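Local atomic coordinates of alcohol dehydrogenase superfamily protein (Novosphingobium aromaticivorans, PDB entry 3GAZ), a protein that probably acts as an NADP-linked oxidoreductase of the alcohol dehydrogenase (medium-chain dehydrogenase/reductase) superfamily. Residues T153-G158 with E205-E210; I168-A173 with D289-T294. All blocks are in the same frame, centred on the assembly; numbering follows the deposited sequence.

Contact 1: T153-G158 with E205-E210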
ATOM      1  N   THR A 153     -17.229  -3.608 -35.138  1.00 17.96           N
ATOM      2  CA  THR A 153     -15.956  -3.165 -35.678  1.00 18.70           C
ATOM      3  C   THR A 153     -15.188  -2.581 -34.502  1.00 18.29           C
ATOM      4  O   THR A 153     -15.714  -1.744 -33.763  1.00 18.19           O
ATOM      5  CB  THR A 153     -16.142  -2.091 -36.758  1.00 18.88           C
ATOM      6  OG1 THR A 153     -16.949  -1.027 -36.239  1.00 20.44           O
ATOM      7  CG2 THR A 153     -16.807  -2.692 -37.991  1.00 19.52           C
ATOM      8  N   VAL A 154     -13.952  -3.034 -34.326  1.00 15.63           N
ATOM      9  CA  VAL A 154     -13.122  -2.574 -33.220  1.00 15.55           C
ATOM     10  C   VAL A 154     -11.797  -2.016 -33.712  1.00 14.56           C
ATOM     11  O   VAL A 154     -11.122  -2.631 -34.529  1.00 16.56           O
ATOM     12  CB  VAL A 154     -12.826  -3.731 -32.223  1.00 13.57           C
ATOM     13  CG1 VAL A 154     -11.867  -3.259 -31.136  1.00 13.99           C
ATOM     14  CG2 VAL A 154     -14.123  -4.231 -31.607  1.00 16.77           C
ATOM     15  N   LEU A 155     -11.437  -0.842 -33.205  1.00 13.71           N
ATOM     16  CA  LEU A 155     -10.183  -0.199 -33.569  1.00 13.54           C
ATOM     17  C   LEU A 155      -9.281  -0.150 -32.341  1.00 14.35           C
ATOM     18  O   LEU A 155      -9.638   0.454 -31.325  1.00 14.14           O
ATOM     19  CB  LEU A 155     -10.435   1.229 -34.057  1.00 13.93           C
ATOM     20  CG  LEU A 155      -9.170   2.059 -34.302  1.00 14.59           C
ATOM     21  CD1 LEU A 155      -8.377   1.452 -35.454  1.00 14.44           C
ATOM     22  CD2 LEU A 155      -9.543   3.503 -34.595  1.00 14.32           C
ATOM     23  N   ILE A 156      -8.127  -0.803 -32.426  1.00 13.87           N
ATOM     24  CA  ILE A 156      -7.173  -0.800 -31.326  1.00 15.43           C
ATOM     25  C   ILE A 156      -6.057   0.174 -31.673  1.00 14.87           C
ATOM     26  O   ILE A 156      -5.362  -0.010 -32.671  1.00 16.01           O
ATOM     27  CB  ILE A 156      -6.538  -2.194 -31.100  1.00 15.31           C
ATOM     28  CG1 ILE A 156      -7.621  -3.232 -30.805  1.00 15.51           C
ATOM     29  CG2 ILE A 156      -5.528  -2.118 -29.953  1.00 15.63           C
ATOM     30  CD1 ILE A 156      -8.417  -2.952 -29.547  1.00 17.91           C
ATOM     31  N   GLN A 157      -5.897   1.213 -30.857  1.00 15.08           N
ATOM     32  CA  GLN A 157      -4.852   2.217 -31.064  1.00 17.02           C
ATOM     33  C   GLN A 157      -3.572   1.740 -30.382  1.00 17.75           C
ATOM     34  O   GLN A 157      -3.518   1.648 -29.155  1.00 20.18           O
ATOM     35  CB  GLN A 157      -5.287   3.559 -30.466  1.00 17.14           C
ATOM     36  CG  GLN A 157      -6.600   4.086 -31.030  1.00 20.07           C
ATOM     37  CD  GLN A 157      -6.427   4.830 -32.342  1.00 22.98           C
ATOM     38  OE1 GLN A 157      -5.683   4.399 -33.224  1.00 23.68           O
ATOM     39  NE2 GLN A 157      -7.126   5.953 -32.482  1.00 22.42           N
ATOM     40  N   GLY A 158      -2.547   1.445 -31.178  1.00 17.30           N
ATOM     41  CA  GLY A 158      -1.289   0.962 -30.634  1.00 16.18           C
ATOM     42  C   GLY A 158      -1.300  -0.556 -30.556  1.00 15.95           C
ATOM     43  O   GLY A 158      -0.971  -1.141 -29.521  1.00 16.60           O
ATOM     44  N   GLU A 205     -10.253  10.193 -39.956  1.00 24.02           N
ATOM     45  CA  GLU A 205     -11.222  10.390 -41.028  1.00 27.07           C
ATOM     46  C   GLU A 205     -10.834   9.605 -42.269  1.00 25.82           C
ATOM     47  O   GLU A 205     -11.696   9.143 -43.014  1.00 27.48           O
ATOM     48  CB  GLU A 205     -11.353  11.875 -41.385  1.00 30.23           C
ATOM     49  CG  GLU A 205     -10.034  12.590 -41.614  1.00 34.63           C
ATOM     50  CD  GLU A 205      -9.608  13.404 -40.410  1.00 36.89           C
ATOM     51  OE1 GLU A 205      -9.573  12.843 -39.295  1.00 36.87           O
ATOM     52  OE2 GLU A 205      -9.308  14.607 -40.580  1.00 41.40           O
ATOM     53  N   ASP A 206      -9.534   9.442 -42.482  1.00 25.38           N
ATOM     54  CA  ASP A 206      -9.057   8.712 -43.644  1.00 22.54           C
ATOM     55  C   ASP A 206      -9.181   7.198 -43.479  1.00 21.30           C
ATOM     56  O   ASP A 206      -9.740   6.533 -44.353  1.00 19.88           O
ATOM     57  CB  ASP A 206      -7.612   9.101 -43.967  1.00 26.16           C
ATOM     58  CG  ASP A 206      -7.459  10.588 -44.255  1.00 31.01           C
ATOM     59  OD1 ASP A 206      -8.447  11.214 -44.692  1.00 32.58           O
ATOM     60  OD2 ASP A 206      -6.351  11.133 -44.057  1.00 33.71           O
ATOM     61  N   TYR A 207      -8.680   6.635 -42.379  1.00 19.31           N
ATOM     62  CA  TYR A 207      -8.816   5.190 -42.230  1.00 18.46           C
ATOM     63  C   TYR A 207     -10.251   4.771 -41.925  1.00 16.95           C
ATOM     64  O   TYR A 207     -10.641   3.643 -42.224  1.00 17.38           O
ATOM     65  CB  TYR A 207      -7.827   4.603 -41.201  1.00 18.76           C
ATOM     66  CG  TYR A 207      -7.811   5.189 -39.807  1.00 17.42           C
ATOM     67  CD1 TYR A 207      -6.740   5.982 -39.378  1.00 18.41           C
ATOM     68  CD2 TYR A 207      -8.814   4.884 -38.885  1.00 18.39           C
ATOM     69  CE1 TYR A 207      -6.663   6.447 -38.061  1.00 19.24           C
ATOM     70  CE2 TYR A 207      -8.750   5.347 -37.567  1.00 17.75           C
ATOM     71  CZ  TYR A 207      -7.671   6.123 -37.163  1.00 19.25           C
ATOM     72  OH  TYR A 207      -7.594   6.552 -35.859  1.00 21.67           O
ATOM     73  N   ALA A 208     -11.045   5.676 -41.357  1.00 15.77           N
ATOM     74  CA  ALA A 208     -12.449   5.372 -41.074  1.00 15.51           C
ATOM     75  C   ALA A 208     -13.189   5.297 -42.412  1.00 14.39           C
ATOM     76  O   ALA A 208     -14.093   4.474 -42.603  1.00 14.43           O
ATOM     77  CB  ALA A 208     -13.072   6.461 -40.197  1.00 16.74           C
ATOM     78  N   ALA A 209     -12.796   6.163 -43.342  1.00 15.79           N
ATOM     79  CA  ALA A 209     -13.415   6.182 -44.664  1.00 15.94           C
ATOM     80  C   ALA A 209     -13.091   4.896 -45.429  1.00 16.88           C
ATOM     81  O   ALA A 209     -13.974   4.268 -45.999  1.00 18.17           O
ATOM     82  CB  ALA A 209     -12.932   7.391 -45.450  1.00 16.78           C
ATOM     83  N   GLU A 210     -11.821   4.503 -45.431  1.00 18.33           N
ATOM     84  CA  GLU A 210     -11.399   3.302 -46.147  1.00 18.46           C
ATOM     85  C   GLU A 210     -11.979   2.003 -45.603  1.00 19.09           C
ATOM     86  O   GLU A 210     -12.328   1.109 -46.371  1.00 18.12           O
ATOM     87  CB  GLU A 210      -9.866   3.175 -46.144  1.00 18.46           C
ATOM     88  CG  GLU A 210      -9.352   1.993 -46.978  1.00 22.85           C
ATOM     89  CD  GLU A 210      -7.880   1.653 -46.735  1.00 24.10           C
ATOM     90  OE1 GLU A 210      -7.144   2.479 -46.160  1.00 25.56           O
ATOM     91  OE2 GLU A 210      -7.455   0.551 -47.138  1.00 25.21           O
TER
HETATM   92  O   HOH W   1      -5.436   7.559 -34.925  1.00 21.88           O

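Contact 2: I168-A173 with D289-T294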
ATOM      1  N   ILE A 168      -6.205  -6.836 -29.314  1.00 14.54           N
ATOM      2  CA  ILE A 168      -6.512  -7.303 -30.667  1.00 14.30           C
ATOM      3  C   ILE A 168      -6.979  -8.756 -30.643  1.00 15.03           C
ATOM      4  O   ILE A 168      -7.992  -9.107 -31.246  1.00 15.63           O
ATOM      5  CB  ILE A 168      -5.270  -7.242 -31.590  1.00 16.36           C
ATOM      6  CG1 ILE A 168      -4.954  -5.792 -31.961  1.00 15.64           C
ATOM      7  CG2 ILE A 168      -5.506  -8.102 -32.835  1.00 16.17           C
ATOM      8  CD1 ILE A 168      -3.695  -5.641 -32.787  1.00 14.36           C
ATOM      9  N   GLN A 169      -6.226  -9.597 -29.940  1.00 14.59           N
ATOM     10  CA  GLN A 169      -6.534 -11.016 -29.871  1.00 14.59           C
ATOM     11  C   GLN A 169      -7.815 -11.331 -29.109  1.00 15.02           C
ATOM     12  O   GLN A 169      -8.527 -12.271 -29.460  1.00 12.97           O
ATOM     13  CB  GLN A 169      -5.338 -11.770 -29.279  1.00 13.04           C
ATOM     14  CG  GLN A 169      -4.075 -11.606 -30.127  1.00 13.78           C
ATOM     15  CD  GLN A 169      -2.860 -12.294 -29.538  1.00 12.25           C
ATOM     16  OE1 GLN A 169      -2.769 -13.518 -29.530  1.00 14.40           O
ATOM     17  NE2 GLN A 169      -1.919 -11.503 -29.029  1.00 11.19           N
ATOM     18  N   ILE A 170      -8.107 -10.555 -28.068  1.00 14.19           N
ATOM     19  CA  ILE A 170      -9.332 -10.771 -27.301  1.00 14.23           C
ATOM     20  C   ILE A 170     -10.520 -10.427 -28.198  1.00 15.67           C
ATOM     21  O   ILE A 170     -11.463 -11.210 -28.322  1.00 15.62           O
ATOM     22  CB  ILE A 170      -9.384  -9.877 -26.029  1.00 13.72           C
ATOM     23  CG1 ILE A 170      -8.385 -10.390 -24.989  1.00 14.46           C
ATOM     24  CG2 ILE A 170     -10.798  -9.869 -25.440  1.00 14.93           C
ATOM     25  CD1 ILE A 170      -8.305  -9.535 -23.741  1.00 13.70           C
ATOM     26  N   ALA A 171     -10.455  -9.259 -28.831  1.00 14.91           N
ATOM     27  CA  ALA A 171     -11.521  -8.798 -29.716  1.00 15.23           C
ATOM     28  C   ALA A 171     -11.794  -9.797 -30.841  1.00 16.49           C
ATOM     29  O   ALA A 171     -12.943 -10.112 -31.128  1.00 17.17           O
ATOM     30  CB  ALA A 171     -11.159  -7.435 -30.301  1.00 14.29           C
ATOM     31  N   LEU A 172     -10.735 -10.288 -31.477  1.00 16.95           N
ATOM     32  CA  LEU A 172     -10.887 -11.251 -32.566  1.00 18.96           C
ATOM     33  C   LEU A 172     -11.563 -12.523 -32.076  1.00 19.77           C
ATOM     34  O   LEU A 172     -12.483 -13.034 -32.716  1.00 20.71           O
ATOM     35  CB  LEU A 172      -9.520 -11.587 -33.175  1.00 18.28           C
ATOM     36  CG  LEU A 172      -8.918 -10.497 -34.064  1.00 18.58           C
ATOM     37  CD1 LEU A 172      -7.450 -10.789 -34.344  1.00 19.07           C
ATOM     38  CD2 LEU A 172      -9.722 -10.413 -35.367  1.00 18.76           C
ATOM     39  N   ALA A 173     -11.109 -13.028 -30.934  1.00 19.71           N
ATOM     40  CA  ALA A 173     -11.678 -14.240 -30.363  1.00 21.27           C
ATOM     41  C   ALA A 173     -13.167 -14.077 -30.073  1.00 21.45           C
ATOM     42  O   ALA A 173     -13.931 -15.033 -30.170  1.00 21.90           O
ATOM     43  CB  ALA A 173     -10.936 -14.612 -29.087  1.00 21.67           C
ATOM     44  N   ASP A 289      -6.168 -18.097 -20.229  1.00 16.36           N
ATOM     45  CA  ASP A 289      -5.709 -19.478 -20.365  1.00 18.10           C
ATOM     46  C   ASP A 289      -6.563 -20.222 -21.396  1.00 17.57           C
ATOM     47  O   ASP A 289      -6.045 -20.979 -22.215  1.00 16.28           O
ATOM     48  CB  ASP A 289      -5.771 -20.170 -18.997  1.00 21.05           C
ATOM     49  CG  ASP A 289      -5.378 -21.640 -19.050  1.00 26.63           C
ATOM     50  OD1 ASP A 289      -4.512 -22.022 -19.871  1.00 26.86           O
ATOM     51  OD2 ASP A 289      -5.929 -22.417 -18.245  1.00 29.15           O
ATOM     52  N   ALA A 290      -7.873 -19.996 -21.354  1.00 17.83           N
ATOM     53  CA  ALA A 290      -8.791 -20.636 -22.294  1.00 18.35           C
ATOM     54  C   ALA A 290      -8.490 -20.210 -23.731  1.00 18.00           C
ATOM     55  O   ALA A 290      -8.652 -21.000 -24.664  1.00 17.41           O
ATOM     56  CB  ALA A 290     -10.222 -20.290 -21.940  1.00 20.15           C
ATOM     57  N   LEU A 291      -8.056 -18.962 -23.906  1.00 15.71           N
ATOM     58  CA  LEU A 291      -7.726 -18.446 -25.232  1.00 17.13           C
ATOM     59  C   LEU A 291      -6.390 -18.991 -25.714  1.00 15.64           C
ATOM     60  O   LEU A 291      -6.210 -19.244 -26.905  1.00 17.63           O
ATOM     61  CB  LEU A 291      -7.694 -16.913 -25.224  1.00 16.90           C
ATOM     62  CG  LEU A 291      -9.048 -16.241 -24.982  1.00 17.39           C
ATOM     63  CD1 LEU A 291      -8.897 -14.729 -25.047  1.00 19.60           C
ATOM     64  CD2 LEU A 291     -10.048 -16.723 -26.024  1.00 17.45           C
ATOM     65  N   VAL A 292      -5.447 -19.166 -24.794  1.00 16.67           N
ATOM     66  CA  VAL A 292      -4.147 -19.718 -25.157  1.00 18.01           C
ATOM     67  C   VAL A 292      -4.379 -21.159 -25.607  1.00 19.87           C
ATOM     68  O   VAL A 292      -3.866 -21.600 -26.636  1.00 19.01           O
ATOM     69  CB  VAL A 292      -3.175 -19.735 -23.956  1.00 17.65           C
ATOM     70  CG1 VAL A 292      -1.919 -20.528 -24.316  1.00 20.06           C
ATOM     71  CG2 VAL A 292      -2.798 -18.311 -23.565  1.00 18.14           C
ATOM     72  N   GLN A 293      -5.178 -21.872 -24.823  1.00 18.76           N
ATOM     73  CA  GLN A 293      -5.505 -23.266 -25.081  1.00 23.88           C
ATOM     74  C   GLN A 293      -6.070 -23.495 -26.486  1.00 24.19           C
ATOM     75  O   GLN A 293      -5.784 -24.514 -27.118  1.00 24.86           O
ATOM     76  CB  GLN A 293      -6.491 -23.743 -24.009  1.00 25.79           C
ATOM     77  CG  GLN A 293      -6.830 -25.215 -24.033  1.00 32.03           C
ATOM     78  CD  GLN A 293      -6.945 -25.793 -22.630  1.00 35.11           C
ATOM     79  OE1 GLN A 293      -7.361 -25.107 -21.692  1.00 36.09           O
ATOM     80  NE2 GLN A 293      -6.580 -27.063 -22.481  1.00 37.08           N
ATOM     81  N   THR A 294      -6.864 -22.549 -26.979  1.00 24.35           N
ATOM     82  CA  THR A 294      -7.444 -22.677 -28.313  1.00 24.43           C
ATOM     83  C   THR A 294      -6.590 -22.011 -29.393  1.00 23.70           C
ATOM     84  O   THR A 294      -7.019 -21.872 -30.540  1.00 24.20           O
ATOM     85  CB  THR A 294      -8.878 -22.093 -28.367  1.00 25.76           C
ATOM     86  OG1 THR A 294      -8.873 -20.742 -27.887  1.00 26.16           O
ATOM     87  CG2 THR A 294      -9.822 -22.928 -27.518  1.00 25.24           C
TER

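Contact 1: T153-G158 with E205-E210
In the Rossmann-fold domain, which probably binds the NADP cofactor, Leu155 of strand 153-157 meets the ring of Tyr207 from helix 204-212, and the amide of Gln157 lies near its hydroxyl. The helix stands well off the strand, the nearest CA pair, Leu155 and Ala208, being 9.6 Å apart, and the long tyrosine side chain bridges the gap. With chi1 at 54°, its CG sits between the backbone N and the carbonyl carbon, a setting that sends the ring from the helix toward the strand. The two side chains cross at about a right angle, and Leu155 CD2 comes to the ring obliquely, 3.6 Å from Tyr207 CE2 and 3.8 Å from Tyr207 OH. At the hydroxyl end the surroundings turn polar. A water in the ring plane, at its edge, lies 2.6 Å from Tyr207 OH and accepts a weak hydrogen bond of 3.4 Å from Gln157 NE2. The amide plane of Gln157 stands nearly perpendicular to the ring, 87° apart; its OE1 is held by Thr181 OG1, while NE2 also makes a weak bond to Ser232 OG. A leucine in place of Tyr207 would probably leave the water without its short phenolic partner and open a gap beside Leu155 CD2. Phe217, Ile198 and Ala235 also pack on both Leu155 and Tyr207, completing a mostly apolar layer between sheet and helix. Helix 204-212 links strand 196-199, at one edge of the parallel sheet, to strand 217-222 beside strand 153-157, the crossover connection characteristic of the Rossmann fold.

Contact 2: I168-A173 with D289-T294
Leu291 of helix 278-293 divides its two methyl groups between Ala173 and Ile170 of helix 162-173. Leu291 CD2 makes the closer approach, lying 3.8 Å from Ala173 CB; the first bond of the alanine side chain is directed at the opposing helix, as is that of the leucine, so two methyl groups meet tip to tip. The other branch, Leu291 CD1, comes up to Ile170 CG1 at a looser 4.4 Å. The isoleucine side chain leaves its backbone at an angle to the opposing helix, and is met along the middle of its chain instead of at its terminal methyl. The leucine's CG lies beside the backbone N and anti to the carbonyl carbon (chi1 -67°), a setting that carries the fork out to both partners. The short alanine side chain lets the backbones come together here: the CA atoms of Ala173 and Leu291 are 7.7 Å apart, the nearest such pair. No hydrogen bond crosses between the two segments, and the association is purely apolar. One turn back from Ala173, Gln169 adds a polar link nearby, its OE1 accepting from the backbone N of Ala298 in the chain beyond helix 278-293. Around this junction, Ile170 is packed by Phe135, Ala138, Trp139 and Leu142 of helix 132-145, Leu291 also touches Leu297, and on another side of helix 162-173 Ile168 and Ala171 rest on Val178 of strand 177-182.

Overall arrangement
Contacts 1 and 2 have centres about 22 Å apart, yet they are joined by direct packing: CG1 of Ile156 in strand 153-157 lies 3.9 Å from CG1 of Ile168 in helix 162-173. These two elements follow one another in the chain, and the turn between them and the start of the helix carry a glycine pattern (Gly159, Gly161, Gly164) consistent with a Rossmann-type dinucleotide-binding loop. The side chain of Gln157 comes close to these glycines but makes no contact with them. Strand 153-157 thus meets helix 204-212 in contact 1 and, through Ile156, helix 162-173, whose far end reaches helix 278-293 in contact 2. The segments alternate along the sequence.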